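Glutamate--tRNA ligase (Methanothermobacter thermautotrophicus, PDB 3AII) probably attaches glutamate to tRNA in two steps, activating it with ATP to Glu-AMP and then passing it to the acceptor end of the tRNA. Local coordinates at residues A[358-362]-A[537-541]; A[459-465]-A[477-483]; A[153-158]-A[355-359]; A[104-108]-A[142-148]. All coordinates share one frame; numbering follows the deposited sequence.

Contact 1: residues A[358-362]-A[537-541]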
loop_
_atom_site.group_PDB
_atom_site.type_symbol
_atom_site.label_atom_id
_atom_site.label_comp_id
_atom_site.label_asym_id
_atom_site.label_seq_id
_atom_site.Cartn_x
_atom_site.Cartn_y
_atom_site.Cartn_z
ATOM N N ILE A 358 3.994 5.775 1.514
ATOM C CA ILE A 358 5.187 5.236 2.173
ATOM C C ILE A 358 6.453 5.428 1.334
ATOM O O ILE A 358 7.531 5.688 1.885
ATOM C CB ILE A 358 5.034 3.781 2.661
ATOM C CG1 ILE A 358 4.759 2.823 1.508
ATOM C CG2 ILE A 358 3.921 3.683 3.700
ATOM C CD1 ILE A 358 4.730 1.365 1.937
ATOM N N ALA A 359 6.328 5.336 0.011
ATOM C CA ALA A 359 7.469 5.653 -0.856
ATOM C C ALA A 359 7.957 7.086 -0.664
ATOM O O ALA A 359 9.167 7.359 -0.695
ATOM C CB ALA A 359 7.134 5.397 -2.323
ATOM N N ARG A 360 7.021 8.007 -0.460
ATOM C CA ARG A 360 7.370 9.410 -0.339
ATOM C C ARG A 360 8.168 9.650 0.942
ATOM O O ARG A 360 8.921 10.610 1.025
ATOM C CB ARG A 360 6.112 10.274 -0.350
ATOM C CG ARG A 360 6.399 11.762 -0.442
ATOM C CD ARG A 360 5.122 12.568 -0.223
ATOM N NE ARG A 360 5.319 13.972 -0.567
ATOM C CZ ARG A 360 4.383 14.902 -0.453
ATOM N NH1 ARG A 360 3.183 14.575 0.006
ATOM N NH2 ARG A 360 4.647 16.154 -0.798
ATOM N N ARG A 361 7.995 8.761 1.922
ATOM C CA ARG A 361 8.692 8.850 3.206
ATOM C C ARG A 361 10.065 8.169 3.201
ATOM O O ARG A 361 10.820 8.274 4.171
ATOM C CB ARG A 361 7.815 8.236 4.306
ATOM C CG ARG A 361 6.589 9.068 4.613
ATOM C CD ARG A 361 5.612 8.306 5.490
ATOM N NE ARG A 361 6.258 7.734 6.660
ATOM C CZ ARG A 361 5.748 6.743 7.383
ATOM N NH1 ARG A 361 4.578 6.191 7.043
ATOM N NH2 ARG A 361 6.404 6.297 8.439
ATOM N N GLY A 362 10.379 7.460 2.122
ATOM C CA GLY A 362 11.649 6.757 2.017
ATOM C C GLY A 362 11.604 5.299 2.438
ATOM O O GLY A 362 12.648 4.679 2.673
ATOM N N ALA A 537 14.795 10.050 6.763
ATOM C CA ALA A 537 13.798 10.851 6.049
ATOM C C ALA A 537 14.191 11.045 4.597
ATOM O O ALA A 537 15.372 11.095 4.269
ATOM C CB ALA A 537 13.628 12.223 6.731
ATOM N N ARG A 538 13.190 11.188 3.736
ATOM C CA ARG A 538 13.448 11.421 2.321
ATOM C C ARG A 538 13.285 12.905 2.010
ATOM O O ARG A 538 12.317 13.532 2.454
ATOM C CB ARG A 538 12.465 10.595 1.480
ATOM C CG ARG A 538 12.543 10.906 -0.004
ATOM C CD ARG A 538 11.517 10.076 -0.829
ATOM N NE ARG A 538 11.307 10.760 -2.105
ATOM C CZ ARG A 538 10.506 11.810 -2.255
ATOM N NH1 ARG A 538 10.415 12.408 -3.431
ATOM N NH2 ARG A 538 9.795 12.265 -1.229
ATOM N N LEU A 539 14.220 13.462 1.241
ATOM C CA LEU A 539 14.102 14.849 0.789
ATOM C C LEU A 539 13.041 14.952 -0.317
ATOM O O LEU A 539 13.166 14.339 -1.387
ATOM C CB LEU A 539 15.438 15.388 0.279
ATOM C CG LEU A 539 15.362 16.857 -0.168
ATOM C CD1 LEU A 539 15.025 17.773 1.012
ATOM C CD2 LEU A 539 16.678 17.308 -0.818
ATOM N N ASP A 540 12.006 15.736 -0.043
ATOM C CA ASP A 540 10.829 15.811 -0.917
ATOM C C ASP A 540 10.869 17.056 -1.795
ATOM O O ASP A 540 10.418 17.043 -2.945
ATOM C CB ASP A 540 9.557 15.794 -0.069
ATOM C CG ASP A 540 8.296 15.703 -0.913
ATOM O OD1 ASP A 540 7.576 16.719 -0.989
ATOM O OD2 ASP A 540 8.038 14.633 -1.509
ATOM N N SER A 541 11.416 18.136 -1.255
ATOM C CA SER A 541 11.626 19.337 -2.053
ATOM C C SER A 541 12.850 20.088 -1.559
ATOM O O SER A 541 13.089 20.178 -0.354
ATOM C CB SER A 541 10.378 20.227 -2.053
ATOM O OG SER A 541 9.972 20.544 -0.737
#
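Charged groups carry most of the meeting between Arg360, in the last turn of its helix, and Asp540 on strand 535-541. Arg360 grips the carboxylate side-on: NE gives an almost straight bond to Asp540 OD2 (3.0 Å, 174° at the hydrogen), and NH2 reaches Asp540 OD1 at 3.0 Å. Both nitrogens come from above the carboxylate plane, the two flat groups being turned 58° from one another. Arg538, two residues back along the strand, adds a third bond, its NH2 lying 3.0 Å from Asp540 OD2 on the anti lone pair. OD2 is thus held by two arginines, and the carboxylate probably offsets the charge of both. Arg538 NH1 has a further salt bridge, to Asp526.

This salt-bridge network lies where the helix stops against the β-sheet of the anticodon-binding region. Gly362, with positive phi, closes the helix in a Schellman motif; a side chain there would press on Arg538 CB and on the preceding carbonyl.

Backbone oxygens supply the remaining polar contact. Arg538 NH2 donates to Arg360 O (2.9 Å), in the carbonyl plane and on a lone pair. The extended arm of Arg538, with CG trans to its own N (chi1 173°), runs across the helix end, so that Arg538 CD passes 3.6 Å from Ala359 O. Nearer the backbone, Arg538 CB packs 3.8 Å from Gly362 N.

Contact 2: residues A[459-465]-A[477-483]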
loop_
_atom_site.group_PDB
_atom_site.type_symbol
_atom_site.label_atom_id
_atom_site.label_comp_id
_atom_site.label_asym_id
_atom_site.label_seq_id
_atom_site.Cartn_x
_atom_site.Cartn_y
_atom_site.Cartn_z
ATOM N N ARG A 459 27.649 16.962 25.607
ATOM C CA ARG A 459 28.749 16.911 24.665
ATOM C C ARG A 459 28.170 17.143 23.285
ATOM O O ARG A 459 27.364 16.332 22.792
ATOM C CB ARG A 459 29.453 15.558 24.704
ATOM C CG ARG A 459 30.528 15.466 23.627
ATOM C CD ARG A 459 31.484 14.329 23.865
ATOM N NE ARG A 459 32.418 14.213 22.744
ATOM C CZ ARG A 459 33.513 14.954 22.588
ATOM N NH1 ARG A 459 33.844 15.893 23.477
ATOM N NH2 ARG A 459 34.285 14.753 21.523
ATOM N N LEU A 460 28.556 18.254 22.671
ATOM C CA LEU A 460 28.162 18.504 21.294
ATOM C C LEU A 460 28.973 17.506 20.477
ATOM O O LEU A 460 30.207 17.530 20.523
ATOM C CB LEU A 460 28.492 19.933 20.866
ATOM C CG LEU A 460 28.105 21.178 21.673
ATOM C CD1 LEU A 460 27.872 22.359 20.724
ATOM C CD2 LEU A 460 26.896 20.969 22.560
ATOM N N ILE A 461 28.285 16.634 19.742
ATOM C CA ILE A 461 28.931 15.469 19.127
ATOM C C ILE A 461 30.201 15.828 18.357
ATOM O O ILE A 461 30.188 16.720 17.519
ATOM C CB ILE A 461 27.956 14.697 18.234
ATOM C CG1 ILE A 461 26.878 14.030 19.101
ATOM C CG2 ILE A 461 28.708 13.662 17.356
ATOM C CD1 ILE A 461 25.713 13.474 18.305
ATOM N N ASP A 462 31.297 15.134 18.677
ATOM C CA ASP A 462 32.593 15.351 18.028
ATOM C C ASP A 462 33.233 16.730 18.245
ATOM O O ASP A 462 34.261 17.038 17.635
ATOM C CB ASP A 462 32.496 15.043 16.525
ATOM C CG ASP A 462 32.402 13.552 16.245
ATOM O OD1 ASP A 462 32.742 12.758 17.148
ATOM O OD2 ASP A 462 31.997 13.168 15.129
ATOM N N ALA A 463 32.671 17.544 19.142
ATOM C CA ALA A 463 33.090 18.935 19.243
ATOM C C ALA A 463 33.631 19.329 20.620
ATOM O O ALA A 463 34.841 19.300 20.843
ATOM C CB ALA A 463 31.936 19.858 18.823
ATOM N N VAL A 464 32.741 19.698 21.534
ATOM C CA VAL A 464 33.170 20.207 22.842
ATOM C C VAL A 464 32.181 19.787 23.904
ATOM O O VAL A 464 31.065 19.389 23.596
ATOM C CB VAL A 464 33.259 21.752 22.875
ATOM C CG1 VAL A 464 34.385 22.252 21.976
ATOM C CG2 VAL A 464 31.914 22.373 22.490
ATOM N N ASN A 465 32.579 19.897 25.167
ATOM C CA ASN A 465 31.680 19.600 26.275
ATOM C C ASN A 465 31.260 20.917 26.917
ATOM O O ASN A 465 32.085 21.803 27.104
ATOM C CB ASN A 465 32.394 18.726 27.310
ATOM C CG ASN A 465 33.085 17.535 26.676
ATOM O OD1 ASN A 465 32.513 16.866 25.820
ATOM N ND2 ASN A 465 34.328 17.272 27.083
ATOM N N SER A 477 35.157 21.850 28.342
ATOM C CA SER A 477 36.366 21.150 27.920
ATOM C C SER A 477 36.114 20.602 26.526
ATOM O O SER A 477 35.075 20.878 25.943
ATOM C CB SER A 477 36.646 19.981 28.862
ATOM O OG SER A 477 35.482 19.168 29.002
ATOM N N GLU A 478 37.044 19.808 26.009
ATOM C CA GLU A 478 36.942 19.341 24.625
ATOM C C GLU A 478 37.017 17.822 24.478
ATOM O O GLU A 478 36.407 17.255 23.573
ATOM C CB GLU A 478 38.009 20.011 23.746
ATOM C CG GLU A 478 37.931 19.609 22.270
ATOM C CD GLU A 478 38.828 20.444 21.356
ATOM O OE1 GLU A 478 39.260 21.543 21.761
ATOM O OE2 GLU A 478 39.096 20.003 20.218
ATOM N N GLY A 479 37.754 17.159 25.366
ATOM C CA GLY A 479 38.030 15.736 25.207
ATOM C C GLY A 479 36.948 14.746 25.610
ATOM O O GLY A 479 36.022 15.073 26.345
ATOM N N ILE A 480 37.083 13.511 25.132
ATOM C CA ILE A 480 36.114 12.454 25.419
ATOM C C ILE A 480 36.141 12.029 26.885
ATOM O O ILE A 480 35.097 11.773 27.482
ATOM C CB ILE A 480 36.373 11.208 24.550
ATOM C CG1 ILE A 480 36.152 11.532 23.075
ATOM C CG2 ILE A 480 35.470 10.061 24.979
ATOM C CD1 ILE A 480 36.429 10.368 22.151
ATOM N N GLU A 481 37.339 11.940 27.458
ATOM C CA GLU A 481 37.479 11.537 28.855
ATOM C C GLU A 481 36.822 12.543 29.791
ATOM O O GLU A 481 36.136 12.160 30.738
ATOM C CB GLU A 481 38.950 11.335 29.231
ATOM C CG GLU A 481 39.556 10.038 28.704
ATOM C CD GLU A 481 39.029 8.801 29.422
ATOM O OE1 GLU A 481 39.857 7.975 29.862
ATOM O OE2 GLU A 481 37.793 8.654 29.549
ATOM N N GLU A 482 37.029 13.829 29.522
ATOM C CA GLU A 482 36.375 14.870 30.302
ATOM C C GLU A 482 34.863 14.689 30.192
ATOM O O GLU A 482 34.138 14.823 31.175
ATOM C CB GLU A 482 36.780 16.263 29.819
ATOM C CG GLU A 482 38.271 16.431 29.549
ATOM C CD GLU A 482 39.133 16.097 30.750
ATOM O OE1 GLU A 482 38.629 16.191 31.890
ATOM O OE2 GLU A 482 40.315 15.742 30.554
ATOM N N ALA A 483 34.384 14.376 28.994
ATOM C CA ALA A 483 32.952 14.178 28.805
ATOM C C ALA A 483 32.443 13.029 29.679
ATOM O O ALA A 483 31.375 13.114 30.279
ATOM C CB ALA A 483 32.632 13.916 27.330
HETATM O O HOH W 1 36.635 16.420 20.954
HETATM O O HOH W 2 36.885 18.693 19.110
#
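The guanidinium of Arg459 has Ile480 CG1 off-centre over one face, 4.0 Å from the plane, while its edge meets oxygens. NH1 donates in that plane to Glu478 O (2.9 Å) and to Asn465 OD1 (2.9 Å); NH2 gives to a water that also lies 2.8 Å from Glu478 O. The amide of Asn465 is equally engaged at its edge. Its ND2 sends one hydrogen to Ser477 OG and the other to Gly479 O, each 2.9 Å away and within 3° of the amide plane, and its OD1 also lies 3.3 Å from Ala483 CB.

Asn465 and Ser477 form an antiparallel hydrogen-bonded pair at the end of the hairpin of strands 464-469 and 472-477, in the anticodon-binding region. Asn465 N to Ser477 O is short at 2.8 Å, whereas the return bond from Ser477 N is weak. Ser477 OG stands between its backbone N and carbonyl carbon (chi1 51°), which brings it to the amide's edge. Gly479 is the N-cap of helix 480-486, and its carbonyl also accepts from Ala483 N within the first turn. Replacing Asn465, an alanine here would probably leave Arg459 NH1, Ser477 OG and Gly479 O each short of a partner and open a gap beside Ala483.

A second water sits within hydrogen-bonding distance of both Ala463 O and Glu478 OE2. Because one amide takes a bond from the arginine and gives two to the turn, its rotation is fixed, and the strand, the turn and the helix start are tied together through polar groups.

Contact 3: residues A[153-158]-A[355-359]; sequences ADLEWL and LRAIA. With EDO (1,2-ethanediol), chain C.
Helices 147-158 and 355-360 of the catalytic domain pack here, beside the predicted HIGH region; the short segments cross at 46° with axes 11.2 Å apart. Leu355 fills the middle. Its CD1 meets Leu158 CD1 at 3.7 Å, the two side chains crossing at about a right angle, and its CB lies 4.0 Å from Trp157 CZ3. The indole, swung trans to the backbone N (chi1 178°), reaches across to helix 355-360, where Ala359 CB lies 3.6 Å from Trp157 CZ2. Over one face of the ring rests C2 of a 1,2-ethanediol, probably from the crystallisation liquor. An alanine in place of Trp157 is likely to open a gap beside Ala359 and Leu355 and leave the diol without its flat support.

A salt bridge lies beside this apolar patch, between Arg356 and Asp154. Arg356 NE donates to the syn lone pair of Asp154 OD1 (2.8 Å), bent at 138° and tilted from the guanidinium plane, and NH2 adds a weak second bond to that oxygen. The diol O1 also donates to Asp154 OD1, at 2.6 Å. Asp154 OD2 accepts from a water that itself accepts from Arg356 N, and from the backbone N of Leu109.

Leu355 shares a backbone bond with Leu109 as well, so both helices hold the loop carrying the HIGH sequence, the nucleotide-binding signature of the class I synthetase Rossmann-type catalytic fold.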
loop_
_atom_site.group_PDB
_atom_site.type_symbol
_atom_site.label_atom_id
_atom_site.label_comp_id
_atom_site.label_asym_id
_atom_site.label_seq_id
_atom_site.Cartn_x
_atom_site.Cartn_y
_atom_site.Cartn_z
ATOM N N ALA A 153 1.768 1.575 -12.273
ATOM C CA ALA A 153 2.934 2.312 -11.797
ATOM C C ALA A 153 3.367 1.806 -10.408
ATOM O O ALA A 153 4.569 1.662 -10.128
ATOM C CB ALA A 153 2.636 3.812 -11.769
ATOM N N ASP A 154 2.386 1.536 -9.543
ATOM C CA ASP A 154 2.668 1.032 -8.196
ATOM C C ASP A 154 3.303 -0.346 -8.267
ATOM O O ASP A 154 4.212 -0.655 -7.495
ATOM C CB ASP A 154 1.395 0.948 -7.344
ATOM C CG ASP A 154 0.820 2.327 -6.964
ATOM O OD1 ASP A 154 1.429 3.385 -7.242
ATOM O OD2 ASP A 154 -0.290 2.342 -6.398
ATOM N N LEU A 155 2.803 -1.188 -9.172
ATOM C CA LEU A 155 3.371 -2.519 -9.373
ATOM C C LEU A 155 4.824 -2.440 -9.838
ATOM O O LEU A 155 5.671 -3.213 -9.392
ATOM C CB LEU A 155 2.556 -3.291 -10.405
ATOM C CG LEU A 155 1.233 -3.806 -9.862
ATOM C CD1 LEU A 155 0.412 -4.469 -10.969
ATOM C CD2 LEU A 155 1.511 -4.795 -8.740
ATOM N N GLU A 156 5.099 -1.524 -10.762
ATOM C CA GLU A 156 6.463 -1.318 -11.238
ATOM C C GLU A 156 7.349 -0.919 -10.061
ATOM O O GLU A 156 8.458 -1.426 -9.902
ATOM C CB GLU A 156 6.513 -0.248 -12.348
ATOM C CG GLU A 156 5.886 -0.683 -13.690
ATOM C CD GLU A 156 5.704 0.474 -14.652
ATOM O OE1 GLU A 156 5.827 1.635 -14.215
ATOM O OE2 GLU A 156 5.428 0.233 -15.846
ATOM N N TRP A 157 6.852 -0.021 -9.224
ATOM C CA TRP A 157 7.606 0.405 -8.050
ATOM C C TRP A 157 7.970 -0.786 -7.170
ATOM O O TRP A 157 9.099 -0.871 -6.664
ATOM C CB TRP A 157 6.816 1.443 -7.257
ATOM C CG TRP A 157 7.507 1.895 -6.004
ATOM C CD1 TRP A 157 8.534 2.796 -5.916
ATOM C CD2 TRP A 157 7.230 1.472 -4.661
ATOM N NE1 TRP A 157 8.908 2.960 -4.604
ATOM C CE2 TRP A 157 8.129 2.159 -3.814
ATOM C CE3 TRP A 157 6.318 0.576 -4.091
ATOM C CZ2 TRP A 157 8.139 1.983 -2.427
ATOM C CZ3 TRP A 157 6.325 0.402 -2.714
ATOM C CH2 TRP A 157 7.235 1.109 -1.895
ATOM N N LEU A 158 7.022 -1.708 -6.995
ATOM C CA LEU A 158 7.255 -2.900 -6.182
ATOM C C LEU A 158 8.245 -3.853 -6.809
ATOM O O LEU A 158 8.728 -4.760 -6.141
ATOM C CB LEU A 158 5.955 -3.667 -5.929
ATOM C CG LEU A 158 5.000 -3.068 -4.923
ATOM C CD1 LEU A 158 3.694 -3.842 -4.947
ATOM C CD2 LEU A 158 5.648 -3.106 -3.526
ATOM N N LEU A 355 1.010 2.731 -1.044
ATOM C CA LEU A 355 2.409 2.593 -1.448
ATOM C C LEU A 355 3.007 3.965 -1.785
ATOM O O LEU A 355 4.176 4.231 -1.504
ATOM C CB LEU A 355 2.525 1.632 -2.633
ATOM C CG LEU A 355 1.991 0.222 -2.334
ATOM C CD1 LEU A 355 2.264 -0.697 -3.534
ATOM C CD2 LEU A 355 2.608 -0.342 -1.064
ATOM N N ARG A 356 2.207 4.842 -2.380
ATOM C CA ARG A 356 2.687 6.187 -2.710
ATOM C C ARG A 356 3.097 6.987 -1.476
ATOM O O ARG A 356 4.155 7.626 -1.463
ATOM C CB ARG A 356 1.643 6.943 -3.546
ATOM C CG ARG A 356 1.587 6.405 -4.969
ATOM C CD ARG A 356 0.239 6.570 -5.681
ATOM N NE ARG A 356 0.374 5.916 -6.980
ATOM C CZ ARG A 356 0.596 6.548 -8.123
ATOM N NH1 ARG A 356 0.637 7.875 -8.160
ATOM N NH2 ARG A 356 0.758 5.854 -9.238
ATOM N N ALA A 357 2.277 6.944 -0.429
ATOM C CA ALA A 357 2.612 7.660 0.791
ATOM C C ALA A 357 3.882 7.099 1.418
ATOM O O ALA A 357 4.764 7.862 1.825
ATOM C CB ALA A 357 1.457 7.602 1.785
ATOM N N ILE A 358 3.994 5.775 1.514
ATOM C CA ILE A 358 5.187 5.236 2.173
ATOM C C ILE A 358 6.453 5.428 1.334
ATOM O O ILE A 358 7.531 5.688 1.885
ATOM C CB ILE A 358 5.034 3.781 2.661
ATOM C CG1 ILE A 358 4.759 2.823 1.508
ATOM C CG2 ILE A 358 3.921 3.683 3.700
ATOM C CD1 ILE A 358 4.730 1.365 1.937
ATOM N N ALA A 359 6.328 5.336 0.011
ATOM C CA ALA A 359 7.469 5.653 -0.856
ATOM C C ALA A 359 7.957 7.086 -0.664
ATOM O O ALA A 359 9.167 7.359 -0.695
ATOM C CB ALA A 359 7.134 5.397 -2.323
HETATM C C1 EDO C . 4.224 3.940 -5.821
HETATM O O1 EDO C . 3.922 4.282 -7.189
HETATM C C2 EDO C . 5.533 4.610 -5.420
HETATM O O2 EDO C . 5.377 6.034 -5.493
HETATM O O HOH W 3 -0.043 3.737 -3.954
#

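Contact 4: residues A[104-108]-A[142-148]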
loop_
_atom_site.group_PDB
_atom_site.type_symbol
_atom_site.label_atom_id
_atom_site.label_comp_id
_atom_site.label_asym_id
_atom_site.label_seq_id
_atom_site.Cartn_x
_atom_site.Cartn_y
_atom_site.Cartn_z
ATOM N N ASN A 104 -9.234 -3.911 -7.612
ATOM C CA ASN A 104 -10.263 -2.996 -8.110
ATOM C C ASN A 104 -9.671 -1.609 -8.281
ATOM O O ASN A 104 -8.762 -1.224 -7.544
ATOM C CB ASN A 104 -11.432 -2.908 -7.130
ATOM C CG ASN A 104 -11.956 -4.261 -6.732
ATOM O OD1 ASN A 104 -12.490 -4.999 -7.561
ATOM N ND2 ASN A 104 -11.809 -4.601 -5.456
ATOM N N PRO A 105 -10.189 -0.832 -9.237
ATOM C CA PRO A 105 -9.621 0.507 -9.417
ATOM C C PRO A 105 -10.270 1.571 -8.529
ATOM O O PRO A 105 -10.638 2.628 -9.017
ATOM C CB PRO A 105 -9.915 0.795 -10.885
ATOM C CG PRO A 105 -11.228 0.108 -11.119
ATOM C CD PRO A 105 -11.224 -1.141 -10.246
ATOM N N SER A 106 -10.398 1.292 -7.241
ATOM C CA SER A 106 -10.997 2.247 -6.305
ATOM C C SER A 106 -10.001 3.326 -5.861
ATOM O O SER A 106 -10.365 4.300 -5.192
ATOM C CB SER A 106 -11.556 1.505 -5.096
ATOM O OG SER A 106 -10.542 0.747 -4.465
ATOM N N GLY A 107 -8.742 3.139 -6.239
ATOM C CA GLY A 107 -7.667 4.080 -5.942
ATOM C C GLY A 107 -6.357 3.343 -6.150
ATOM O O GLY A 107 -6.358 2.229 -6.657
ATOM N N PRO A 108 -5.229 3.949 -5.755
ATOM C CA PRO A 108 -3.929 3.285 -5.922
ATOM C C PRO A 108 -3.729 2.184 -4.883
ATOM O O PRO A 108 -4.554 2.055 -3.975
ATOM C CB PRO A 108 -2.936 4.422 -5.699
ATOM C CG PRO A 108 -3.625 5.296 -4.705
ATOM C CD PRO A 108 -5.101 5.249 -5.078
ATOM N N ARG A 142 -17.840 2.676 -8.185
ATOM C CA ARG A 142 -16.666 2.562 -7.323
ATOM C C ARG A 142 -15.358 2.666 -8.094
ATOM O O ARG A 142 -14.308 2.254 -7.604
ATOM C CB ARG A 142 -16.688 1.246 -6.546
ATOM C CG ARG A 142 -18.002 0.973 -5.830
ATOM C CD ARG A 142 -18.194 1.872 -4.616
ATOM N NE ARG A 142 -19.597 1.954 -4.213
ATOM C CZ ARG A 142 -20.280 0.957 -3.658
ATOM N NH1 ARG A 142 -19.698 -0.215 -3.439
ATOM N NH2 ARG A 142 -21.552 1.131 -3.326
ATOM N N VAL A 143 -15.419 3.206 -9.302
ATOM C CA VAL A 143 -14.213 3.355 -10.102
ATOM C C VAL A 143 -13.589 4.737 -9.961
ATOM O O VAL A 143 -14.253 5.760 -10.146
ATOM C CB VAL A 143 -14.496 3.110 -11.581
ATOM C CG1 VAL A 143 -13.261 3.439 -12.408
ATOM C CG2 VAL A 143 -14.957 1.663 -11.803
ATOM N N ASP A 144 -12.302 4.757 -9.637
ATOM C CA ASP A 144 -11.524 5.985 -9.664
ATOM C C ASP A 144 -10.729 6.004 -10.963
ATOM O O ASP A 144 -9.826 5.192 -11.163
ATOM C CB ASP A 144 -10.592 6.047 -8.456
ATOM C CG ASP A 144 -9.816 7.339 -8.389
ATOM O OD1 ASP A 144 -9.039 7.511 -7.431
ATOM O OD2 ASP A 144 -9.978 8.179 -9.294
ATOM N N PRO A 145 -11.086 6.914 -11.871
ATOM C CA PRO A 145 -10.497 6.966 -13.212
ATOM C C PRO A 145 -8.969 7.011 -13.177
ATOM O O PRO A 145 -8.322 6.459 -14.061
ATOM C CB PRO A 145 -11.038 8.282 -13.776
ATOM C CG PRO A 145 -12.269 8.544 -13.017
ATOM C CD PRO A 145 -12.047 8.006 -11.644
ATOM N N GLU A 146 -8.401 7.656 -12.164
ATOM C CA GLU A 146 -6.952 7.799 -12.089
ATOM C C GLU A 146 -6.247 6.472 -11.776
ATOM O O GLU A 146 -5.067 6.293 -12.090
ATOM C CB GLU A 146 -6.577 8.880 -11.063
ATOM C CG GLU A 146 -7.032 8.558 -9.645
ATOM C CD GLU A 146 -7.074 9.774 -8.735
ATOM O OE1 GLU A 146 -6.626 10.860 -9.164
ATOM O OE2 GLU A 146 -7.566 9.641 -7.590
ATOM N N ALA A 147 -6.975 5.536 -11.173
ATOM C CA ALA A 147 -6.380 4.275 -10.746
ATOM C C ALA A 147 -5.888 3.391 -11.885
ATOM O O ALA A 147 -4.993 2.568 -11.692
ATOM C CB ALA A 147 -7.353 3.499 -9.854
ATOM N N TYR A 148 -6.482 3.514 -13.069
ATOM C CA TYR A 148 -6.057 2.669 -14.176
ATOM C C TYR A 148 -4.574 2.854 -14.469
ATOM O O TYR A 148 -3.873 1.897 -14.795
ATOM C CB TYR A 148 -6.867 2.949 -15.442
ATOM C CG TYR A 148 -8.317 2.532 -15.329
ATOM C CD1 TYR A 148 -8.689 1.202 -15.473
ATOM C CD2 TYR A 148 -9.304 3.467 -15.064
ATOM C CE1 TYR A 148 -10.017 0.819 -15.371
ATOM C CE2 TYR A 148 -10.624 3.099 -14.958
ATOM C CZ TYR A 148 -10.978 1.779 -15.108
ATOM O OH TYR A 148 -12.305 1.428 -15.000
#
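A single backbone hydrogen bond joins the two segments: Asp144 N donates to Pro105 O (2.8 Å, 164° at the hydrogen). Pro105 is the centre of an inverse gamma turn, and its carbonyl, directed at the 142-148 loop, is also approached by Ala147 CB at 3.5 Å. A CA-H...O contact, from Ser106 CA to Arg142 O (3.6 Å), lies next to that bond.

Nonpolar packing centres on the ring of Pro105. Its CG is 4.1 Å from both CG1 and CG2 of Val143, and its CB is 3.9 Å from Ala147 CB. Tyr148 turns a ring face to Pro105 CB, while its hydroxyl is bonded to Asp137. Past the proline the glycine carbonyl lies along the helix start, Gly107 O standing 3.6 Å from Ala147 CB. A side chain on Gly107 would collide with Pro108 CD.

One weak capping bond lies within the other segment. Asp144 opens a type I turn to Ala147, and with CG trans to its backbone N (chi1 -177°) its OD2 can accept from Glu146 N ahead of helix 147-158. Asp144 CB stays 3.7 Å from Ser106 O.

Residues 104-108 begin the predicted HIGH region, which in class I synthetases helps bind ATP. One backbone bond and the wedged proline probably help to hold this segment against the helix start, and what crosses between the two segments is that bond and mainly apolar packing.

How the contacts relate
Contacts 4, 3 and 1 follow one another along the chain and through the structure. Contacts 4 and 3 share helix 147-158, their centres about 15 Å apart, and touch where Pro108 packs on Asp154 and Arg356. Contact 3 passes to contact 1 through helix 355-360, with Ile358 and Ala359 common to both and centres about 12 Å apart. The helix thus joins the catalytic domain to strand 535-541 of the anticodon-binding region. Contact 2 lies between the two segments of contact 1 in sequence but about 33 Å from it, centre to centre, in another β-sheet of that region, and about 56 Å from contact 4, reflecting the enzyme's elongated shape.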